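Local coordinates for protein phytase (Klebsiella pneumoniae, PDB 2WNI) that probably removes phosphate from phytate (inositol hexakisphosphate) as a 3-phytase of the histidine acid phosphatase family, at residues S319-E324 with V338-Q343. The protein carries 4 engineered substitutions. Numbering follows the deposited sequence.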
loop_
_atom_site.group_PDB
_atom_site.type_symbol
_atom_site.label_atom_id
_atom_site.label_comp_id
_atom_site.label_asym_id
_atom_site.label_seq_id
_atom_site.Cartn_x
_atom_site.Cartn_y
_atom_site.Cartn_z
ATOM N N SER A 319 4.299 -0.112 4.283
ATOM C CA SER A 319 3.420 0.831 4.907
ATOM C C SER A 319 2.126 0.084 5.139
ATOM O O SER A 319 2.007 -1.040 4.660
ATOM C CB SER A 319 3.155 2.040 3.991
ATOM O OG SER A 319 2.398 1.666 2.853
ATOM N N SER A 320 1.148 0.752 5.796
ATOM C CA SER A 320 -0.121 0.124 6.171
ATOM C C SER A 320 -1.219 1.037 6.523
ATOM O O SER A 320 -1.009 2.116 7.025
ATOM C CB SER A 320 0.026 -0.950 7.224
ATOM O OG SER A 320 0.374 -0.418 8.454
ATOM N N LEU A 321 -2.408 0.583 6.178
ATOM C CA LEU A 321 -3.688 1.222 6.472
ATOM C C LEU A 321 -4.271 0.471 7.701
ATOM O O LEU A 321 -4.422 -0.757 7.635
ATOM C CB LEU A 321 -4.628 0.927 5.314
ATOM C CG LEU A 321 -5.359 2.058 4.699
ATOM C CD1 LEU A 321 -6.463 1.521 3.766
ATOM C CD2 LEU A 321 -5.909 2.867 5.782
ATOM N N VAL A 322 -4.627 1.169 8.746
ATOM C CA VAL A 322 -5.053 0.507 9.942
ATOM C C VAL A 322 -6.414 1.022 10.406
ATOM O O VAL A 322 -6.703 2.192 10.291
ATOM C CB VAL A 322 -4.056 0.824 11.052
ATOM C CG1 VAL A 322 -4.506 0.250 12.303
ATOM C CG2 VAL A 322 -2.681 0.335 10.702
ATOM N N LEU A 323 -7.238 0.117 10.930
ATOM C CA LEU A 323 -8.547 0.420 11.534
ATOM C C LEU A 323 -8.419 -0.138 12.916
ATOM O O LEU A 323 -8.145 -1.340 13.090
ATOM C CB LEU A 323 -9.695 -0.339 10.850
ATOM C CG LEU A 323 -9.770 -0.278 9.329
ATOM C CD1 LEU A 323 -11.009 -0.972 8.871
ATOM C CD2 LEU A 323 -9.938 1.123 9.028
ATOM N N GLU A 324 -8.515 0.741 13.905
ATOM C CA GLU A 324 -8.552 0.308 15.303
ATOM C C GLU A 324 -9.955 0.655 15.862
ATOM O O GLU A 324 -10.495 1.771 15.628
ATOM C CB GLU A 324 -7.516 1.081 16.080
ATOM C CG GLU A 324 -6.120 0.877 15.650
ATOM C CD GLU A 324 -5.149 1.776 16.381
ATOM O OE1 GLU A 324 -5.569 2.845 16.904
ATOM O OE2 GLU A 324 -3.938 1.440 16.418
ATOM N N VAL A 338 -8.713 5.481 12.282
ATOM C CA VAL A 338 -8.264 5.027 10.998
ATOM C C VAL A 338 -7.025 5.791 10.623
ATOM O O VAL A 338 -7.042 7.024 10.587
ATOM C CB VAL A 338 -9.324 5.327 10.002
ATOM C CG1 VAL A 338 -8.897 4.890 8.575
ATOM C CG2 VAL A 338 -10.509 4.568 10.406
ATOM N N TYR A 339 -5.935 5.092 10.314
ATOM C CA TYR A 339 -4.793 5.876 9.787
ATOM C C TYR A 339 -3.932 5.184 8.771
ATOM O O TYR A 339 -3.993 3.954 8.634
ATOM C CB TYR A 339 -3.944 6.312 10.920
ATOM C CG TYR A 339 -3.518 5.177 11.829
ATOM C CD1 TYR A 339 -4.345 4.758 12.869
ATOM C CD2 TYR A 339 -2.304 4.559 11.655
ATOM C CE1 TYR A 339 -3.970 3.782 13.688
ATOM C CE2 TYR A 339 -1.903 3.562 12.498
ATOM C CZ TYR A 339 -2.748 3.189 13.508
ATOM O OH TYR A 339 -2.373 2.220 14.296
ATOM N N PHE A 340 -3.094 5.944 8.097
ATOM C CA PHE A 340 -2.133 5.328 7.231
ATOM C C PHE A 340 -0.780 5.596 7.771
ATOM O O PHE A 340 -0.527 6.679 8.247
ATOM C CB PHE A 340 -2.290 5.875 5.802
ATOM C CG PHE A 340 -1.273 5.355 4.838
ATOM C CD1 PHE A 340 -1.329 4.029 4.409
ATOM C CD2 PHE A 340 -0.248 6.156 4.419
ATOM C CE1 PHE A 340 -0.379 3.502 3.550
ATOM C CE2 PHE A 340 0.718 5.665 3.629
ATOM C CZ PHE A 340 0.632 4.276 3.174
ATOM N N GLN A 341 0.092 4.618 7.761
ATOM C CA GLN A 341 1.437 4.827 8.376
ATOM C C GLN A 341 2.526 4.294 7.441
ATOM O O GLN A 341 2.292 3.367 6.626
ATOM C CB GLN A 341 1.577 4.195 9.804
ATOM C CG GLN A 341 1.572 2.718 9.718
ATOM C CD GLN A 341 1.394 1.991 11.012
ATOM O OE1 GLN A 341 1.955 2.320 12.009
ATOM N NE2 GLN A 341 0.671 0.893 10.953
ATOM N N ALA A 342 3.702 4.884 7.539
ATOM C CA ALA A 342 4.785 4.440 6.720
ATOM C C ALA A 342 6.080 4.927 7.332
ATOM O O ALA A 342 6.021 5.718 8.307
ATOM C CB ALA A 342 4.615 5.026 5.380
ATOM N N GLN A 343 7.225 4.475 6.817
ATOM C CA GLN A 343 8.460 5.187 7.136
ATOM C C GLN A 343 8.941 6.072 5.989
ATOM O O GLN A 343 8.572 5.867 4.821
ATOM C CB GLN A 343 9.563 4.252 7.542
ATOM C CG GLN A 343 9.304 3.372 8.724
ATOM C CD GLN A 343 10.569 2.579 9.066
ATOM O OE1 GLN A 343 10.840 1.485 8.486
ATOM N NE2 GLN A 343 11.316 3.079 10.036
#
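Ser320 pairs with Gln341, and Val322 with Tyr339, as the hydrogen-bonded pairs of an antiparallel beta hairpin whose strand axes, 149° apart, come within 4.8 Å. Each pair closes a two-bond ring: Ser320 N to Gln341 O (3.0 Å) and Gln341 N to Ser320 O in one, Val322 N to Tyr339 O (2.9 Å) and Tyr339 N to Val322 O in the other. Between them, Leu321 CA and Phe340 CA make CA-H...O contacts to Tyr339 O and Ser320 O; Val338 CA makes another to Val322 O beyond the second ring.

Side-chain hydrogen bonds reinforce the ladder on the face of Ser320, Val322, Tyr339 and Gln341. Gln341 NE2 donates to Ser320 OG at 2.8 Å, somewhat bent; that hydroxyl also bonds Glu21. Tyr339 OH donates to Glu324 OE2 (2.7 Å), reaching the carboxylate from above its plane, which stands nearly upright to the ring (84°). Tyr75 also bonds OE2, while Arg337 forms a salt bridge to OE1.

Among the apolar contacts, Val322 CB sits over one face of the Tyr339 ring, 3.8 Å from its centroid, a CH-pi contact. Tyr339 CG sits between the backbone N and the carbonyl carbon (chi1 53°), which sets the ring beside the valine, the two side chains pointing the same way. On the other face of the sheet, Leu323 CD2 meets Val338 CG2 at 3.8 Å. There the Phe340 ring also lies obliquely beside Ser319 OG, a hydroxyl hydrogen-bonded to Pro316 O.

Strand 14-24 flanks 320-328 on its far edge, making the hairpin part of the large mixed sheet of the histidine phosphatase domain. Helix 58-77 packs against the Ser320 and Val322 face; helix 256-274 packs against Leu323, and Trp305 stacks on Phe340.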